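Local coordinates for putative Oleoyl-[acyl-carrier protein] thioesterase (Lactobacillus plantarum, PDB 2OWN), which probably hydrolyses the thioester of acyl-[acyl-carrier proteins] such as oleoyl-ACP, releasing the free fatty acid and the carrier protein, at residues Gln45-Leu49 against Gly50-Glu54; Glu133-Ala136 against Pro137-Ser140. All coordinates share one frame; numbering follows the deposited sequence.

Contact 1: residues Gln45-Leu49 against Gly50-Glu54; sequences QSDAL and GLTTE
A Schellman motif closes the helix 31-48 where Ser46 and Asp47 meet Gly50 and Leu51. Gly50, at positive phi, turns the chain out of the helix, and its N donates to Asp47 O at 3.1 Å with an N-H...O angle of 153°. Leu51 N lies 2.7 Å from the carbonyl oxygen one residue earlier, Ser46 O. This is the C-terminal end of the long helix around which a hotdog domain wraps its sheet, and a short connection leads from it into helix 53-58. Leu51 is the centre of an inverse gamma turn, whose closing bond from Thr52 N to Gly50 O is weak (3.0 Å). Ser46 CB rests 3.3 Å from Leu51 O, while Ser46 OG is hydrogen-bonded to Tyr138 OH, to Ser42 O and to an unidentified bound molecule. Asp47 and Thr52 cross at about a right angle. With CG beside its own backbone N (chi1 -69°), the carboxylate of Asp47 comes round to the N-cap residue Thr52, although the side chain sets out away from it, and OD1 lies 3.6 Å from the methyl carbon Thr52 CG2.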
ATOM      1  N   GLN B  45       2.428  12.129  16.913  1.00 29.21           N
ATOM      2  CA  GLN B  45       2.156  13.225  17.867  1.00 29.65           C
ATOM      3  C   GLN B  45       1.748  12.564  19.196  1.00 29.87           C
ATOM      4  O   GLN B  45       2.307  12.893  20.247  1.00 30.69           O
ATOM      5  CB  GLN B  45       1.031  14.172  17.394  1.00 30.20           C
ATOM      6  CG  GLN B  45       0.739  15.356  18.366  1.00 27.89           C
ATOM      7  CD  GLN B  45      -0.334  16.343  17.896  1.00 30.98           C
ATOM      8  OE1 GLN B  45      -1.060  16.100  16.930  1.00 24.97           O
ATOM      9  NE2 GLN B  45      -0.445  17.461  18.611  1.00 21.48           N
ATOM     10  N   SER B  46       0.799  11.619  19.099  1.00 30.35           N
ATOM     11  CA  SER B  46       0.265  10.848  20.237  1.00 31.93           C
ATOM     12  C   SER B  46       1.349  10.014  20.959  1.00 32.59           C
ATOM     13  O   SER B  46       1.353   9.987  22.189  1.00 32.08           O
ATOM     14  CB  SER B  46      -0.930   9.980  19.799  1.00 31.43           C
ATOM     15  OG  SER B  46      -1.888  10.767  19.118  1.00 30.54           O
ATOM     16  N   ASP B  47       2.263   9.379  20.203  1.00 33.52           N
ATOM     17  CA  ASP B  47       3.399   8.603  20.786  1.00 33.62           C
ATOM     18  C   ASP B  47       4.395   9.524  21.519  1.00 33.19           C
ATOM     19  O   ASP B  47       4.832   9.178  22.626  1.00 33.46           O
ATOM     20  CB  ASP B  47       4.169   7.761  19.740  1.00 34.46           C
ATOM     21  CG  ASP B  47       3.367   6.576  19.175  1.00 37.92           C
ATOM     22  OD1 ASP B  47       2.364   6.116  19.770  1.00 43.54           O
ATOM     23  OD2 ASP B  47       3.778   6.080  18.106  1.00 35.86           O
ATOM     24  N   ALA B  48       4.742  10.667  20.901  1.00 32.85           N
ATOM     25  CA  ALA B  48       5.667  11.683  21.495  1.00 33.26           C
ATOM     26  C   ALA B  48       5.174  12.250  22.842  1.00 33.85           C
ATOM     27  O   ALA B  48       5.988  12.490  23.736  1.00 33.99           O
ATOM     28  CB  ALA B  48       5.943  12.827  20.517  1.00 33.90           C
ATOM     29  N   LEU B  49       3.854  12.442  22.963  1.00 34.21           N
ATOM     30  CA  LEU B  49       3.188  12.920  24.207  1.00 35.98           C
ATOM     31  C   LEU B  49       2.906  11.812  25.257  1.00 36.22           C
ATOM     32  O   LEU B  49       2.431  12.134  26.352  1.00 37.40           O
ATOM     33  CB  LEU B  49       1.855  13.620  23.859  1.00 35.28           C
ATOM     34  CG  LEU B  49       1.926  14.870  22.979  1.00 35.24           C
ATOM     35  CD1 LEU B  49       0.540  15.256  22.445  1.00 32.29           C
ATOM     36  CD2 LEU B  49       2.584  16.025  23.734  1.00 36.58           C
ATOM     37  N   GLY B  50       3.203  10.541  24.938  1.00 37.06           N
ATOM     38  CA  GLY B  50       2.954   9.387  25.807  1.00 37.29           C
ATOM     39  C   GLY B  50       1.661   8.629  25.517  1.00 37.53           C
ATOM     40  O   GLY B  50       1.509   7.522  26.018  1.00 37.85           O
ATOM     41  N   LEU B  51       0.757   9.186  24.695  1.00 38.56           N
ATOM     42  CA  LEU B  51      -0.546   8.575  24.334  1.00 38.67           C
ATOM     43  C   LEU B  51      -0.420   7.479  23.246  1.00 40.17           C
ATOM     44  O   LEU B  51      -0.926   7.622  22.126  1.00 39.27           O
ATOM     45  CB  LEU B  51      -1.548   9.678  23.904  1.00 38.73           C
ATOM     46  CG  LEU B  51      -1.872  10.790  24.904  1.00 36.83           C
ATOM     47  CD1 LEU B  51      -2.641  11.915  24.221  1.00 37.51           C
ATOM     48  CD2 LEU B  51      -2.640  10.239  26.092  1.00 36.13           C
ATOM     49  N   THR B  52       0.236   6.372  23.599  1.00 41.79           N
ATOM     50  CA  THR B  52       0.421   5.226  22.687  1.00 43.03           C
ATOM     51  C   THR B  52      -0.874   4.403  22.594  1.00 44.63           C
ATOM     52  O   THR B  52      -1.817   4.614  23.374  1.00 44.73           O
ATOM     53  CB  THR B  52       1.582   4.301  23.138  1.00 43.02           C
ATOM     54  OG1 THR B  52       1.318   3.792  24.452  1.00 44.88           O
ATOM     55  CG2 THR B  52       2.902   5.060  23.154  1.00 42.10           C
ATOM     56  N   THR B  53      -0.912   3.474  21.633  1.00 46.18           N
ATOM     57  CA  THR B  53      -2.071   2.563  21.449  1.00 47.54           C
ATOM     58  C   THR B  53      -2.275   1.605  22.654  1.00 47.86           C
ATOM     59  O   THR B  53      -3.417   1.234  22.941  1.00 48.01           O
ATOM     60  CB  THR B  53      -1.974   1.747  20.141  1.00 47.61           C
ATOM     61  OG1 THR B  53      -0.726   1.043  20.119  1.00 51.35           O
ATOM     62  CG2 THR B  53      -2.054   2.662  18.924  1.00 46.80           C
ATOM     63  N   GLU B  54      -1.184   1.243  23.351  1.00 48.37           N
ATOM     64  CA  GLU B  54      -1.232   0.365  24.535  1.00 48.39           C
ATOM     65  C   GLU B  54      -1.879   1.048  25.748  1.00 49.05           C
ATOM     66  O   GLU B  54      -2.790   0.460  26.353  1.00 49.48           O
ATOM     67  CB  GLU B  54       0.168  -0.140  24.927  1.00 48.47           C
TER

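Contact 2: residues Glu133-Ala136 against Pro137-Ser140; sequences ELVA and PYQS
Two consecutive bonds of 3-10 type span residues 135-139, the first from Tyr138 N to Val135 O (3.1 Å, N-H...O angle 141°). In the second, Gln139 N donates to Ala136 O (2.9 Å, 149°). Gln139 then takes up left-handed backbone angles, which end the turn and lead the chain towards strand 141-142. Pro137 has no N-H to give to the preceding turn; its ring carbon CD instead sits 3.2 Å from Glu133 O. The ring of Tyr138 swings back along the backbone it follows, with CD2 3.4 Å from Val135 O and CE2 3.4 Å from Leu134 O, both oxygens approaching obliquely. Val135 sets CG1 anti to its nitrogen (chi1 -178°), which carries that methyl to within 3.4 Å of Ser140 OG across the turn. The same hydroxyl is hydrogen-bonded to Gly88 O of strand 81-91, while Leu134 packs on Val61 and Val135 on Trp63, both in strand 61-72. Arg98 makes a cation-pi contact with the tyrosine ring. The nearby carbonyl oxygens may make the surroundings of this ring more negative, while the bond from Tyr138 N to Val135 O fixes the backbone from which the ring leaves.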
ATOM      1  N   GLU B 133      -7.868  13.144  30.284  1.00 46.29           N
ATOM      2  CA  GLU B 133      -6.444  12.713  30.384  1.00 46.01           C
ATOM      3  C   GLU B 133      -5.862  12.260  29.023  1.00 44.56           C
ATOM      4  O   GLU B 133      -4.685  12.506  28.756  1.00 43.66           O
ATOM      5  CB  GLU B 133      -6.234  11.611  31.447  1.00 46.27           C
ATOM      6  CG  GLU B 133      -6.953  10.255  31.190  1.00 48.89           C
ATOM      7  CD  GLU B 133      -6.745   9.212  32.294  1.00 49.02           C
ATOM      8  OE1 GLU B 133      -5.904   9.402  33.205  1.00 54.11           O
ATOM      9  OE2 GLU B 133      -7.432   8.171  32.233  1.00 56.31           O
ATOM     10  N   LEU B 134      -6.686  11.596  28.198  1.00 43.80           N
ATOM     11  CA  LEU B 134      -6.291  11.132  26.840  1.00 42.88           C
ATOM     12  C   LEU B 134      -6.312  12.240  25.743  1.00 41.93           C
ATOM     13  O   LEU B 134      -5.820  11.989  24.638  1.00 42.20           O
ATOM     14  CB  LEU B 134      -7.149   9.932  26.398  1.00 42.97           C
ATOM     15  CG  LEU B 134      -7.197   8.721  27.348  1.00 42.57           C
ATOM     16  CD1 LEU B 134      -8.095   7.644  26.767  1.00 42.46           C
ATOM     17  CD2 LEU B 134      -5.819   8.136  27.655  1.00 41.13           C
ATOM     18  N   VAL B 135      -6.903  13.412  26.040  1.00 40.69           N
ATOM     19  CA  VAL B 135      -6.987  14.596  25.145  1.00 39.68           C
ATOM     20  C   VAL B 135      -6.125  15.798  25.627  1.00 38.15           C
ATOM     21  O   VAL B 135      -5.623  16.544  24.774  1.00 37.32           O
ATOM     22  CB  VAL B 135      -8.475  15.012  24.924  1.00 40.49           C
ATOM     23  CG1 VAL B 135      -8.620  16.207  23.976  1.00 42.95           C
ATOM     24  CG2 VAL B 135      -9.239  13.857  24.331  1.00 40.94           C
ATOM     25  N   ALA B 136      -5.981  15.987  26.953  1.00 37.01           N
ATOM     26  CA  ALA B 136      -5.170  17.087  27.587  1.00 36.44           C
ATOM     27  C   ALA B 136      -3.754  17.323  27.009  1.00 35.62           C
ATOM     28  O   ALA B 136      -3.420  18.492  26.761  1.00 36.02           O
ATOM     29  CB  ALA B 136      -5.082  16.921  29.122  1.00 35.51           C
ATOM     30  N   PRO B 137      -2.925  16.248  26.810  1.00 34.04           N
ATOM     31  CA  PRO B 137      -1.575  16.384  26.193  1.00 33.76           C
ATOM     32  C   PRO B 137      -1.542  17.082  24.805  1.00 32.69           C
ATOM     33  O   PRO B 137      -0.533  17.699  24.481  1.00 32.02           O
ATOM     34  CB  PRO B 137      -1.084  14.933  26.096  1.00 33.90           C
ATOM     35  CG  PRO B 137      -1.767  14.249  27.185  1.00 33.70           C
ATOM     36  CD  PRO B 137      -3.144  14.846  27.217  1.00 34.19           C
ATOM     37  N   TYR B 138      -2.628  16.984  24.025  1.00 32.17           N
ATOM     38  CA  TYR B 138      -2.746  17.678  22.722  1.00 31.79           C
ATOM     39  C   TYR B 138      -3.038  19.195  22.885  1.00 30.96           C
ATOM     40  O   TYR B 138      -2.910  19.935  21.902  1.00 28.84           O
ATOM     41  CB  TYR B 138      -3.857  17.084  21.830  1.00 31.17           C
ATOM     42  CG  TYR B 138      -3.800  15.587  21.609  1.00 29.21           C
ATOM     43  CD1 TYR B 138      -2.659  14.974  21.036  1.00 29.12           C
ATOM     44  CD2 TYR B 138      -4.918  14.771  21.911  1.00 27.08           C
ATOM     45  CE1 TYR B 138      -2.611  13.548  20.824  1.00 29.88           C
ATOM     46  CE2 TYR B 138      -4.894  13.364  21.690  1.00 30.11           C
ATOM     47  CZ  TYR B 138      -3.745  12.762  21.142  1.00 30.11           C
ATOM     48  OH  TYR B 138      -3.745  11.407  20.944  1.00 30.39           O
ATOM     49  N   GLN B 139      -3.455  19.631  24.091  1.00 31.74           N
ATOM     50  CA  GLN B 139      -3.814  21.019  24.446  1.00 32.20           C
ATOM     51  C   GLN B 139      -5.091  21.469  23.680  1.00 32.26           C
ATOM     52  O   GLN B 139      -5.223  22.629  23.299  1.00 32.64           O
ATOM     53  CB  GLN B 139      -2.611  21.981  24.297  1.00 31.97           C
ATOM     54  CG  GLN B 139      -1.384  21.562  25.134  1.00 33.41           C
ATOM     55  CD  GLN B 139      -0.202  22.532  25.070  1.00 32.81           C
ATOM     56  OE1 GLN B 139      -0.264  23.593  24.440  1.00 38.10           O
ATOM     57  NE2 GLN B 139       0.889  22.159  25.732  1.00 33.89           N
ATOM     58  N   SER B 140      -6.049  20.539  23.549  1.00 33.09           N
ATOM     59  CA  SER B 140      -7.316  20.753  22.828  1.00 34.14           C
ATOM     60  C   SER B 140      -8.273  21.601  23.670  1.00 35.03           C
ATOM     61  O   SER B 140      -8.370  21.360  24.883  1.00 35.08           O
ATOM     62  CB  SER B 140      -8.000  19.409  22.527  1.00 34.14           C
ATOM     63  OG  SER B 140      -7.139  18.501  21.869  1.00 34.27           O
TER

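How the contacts relate
Contact 1 precedes contact 2 along the chain, and strands 61-72, 81-91, 95-103 and 109-121 of the N-terminal hotdog domain come between them. Their centres nevertheless lie about 11 Å apart, on the same side of the chain's centre. The helix end of 45-54 meets the loop of 133-140, which runs from strand 127-128 to strand 141-142. Leu51 CD1 packs 3.2 Å from Leu134 O and 3.4 Å from Tyr138 CZ, and Leu49 CD1 lies 3.4 Å from Pro137 O. The loop thus closes against the turn that follows helix 31-48, with the side chains of Ser46 and Tyr138 each about 3 Å from an unidentified bound molecule.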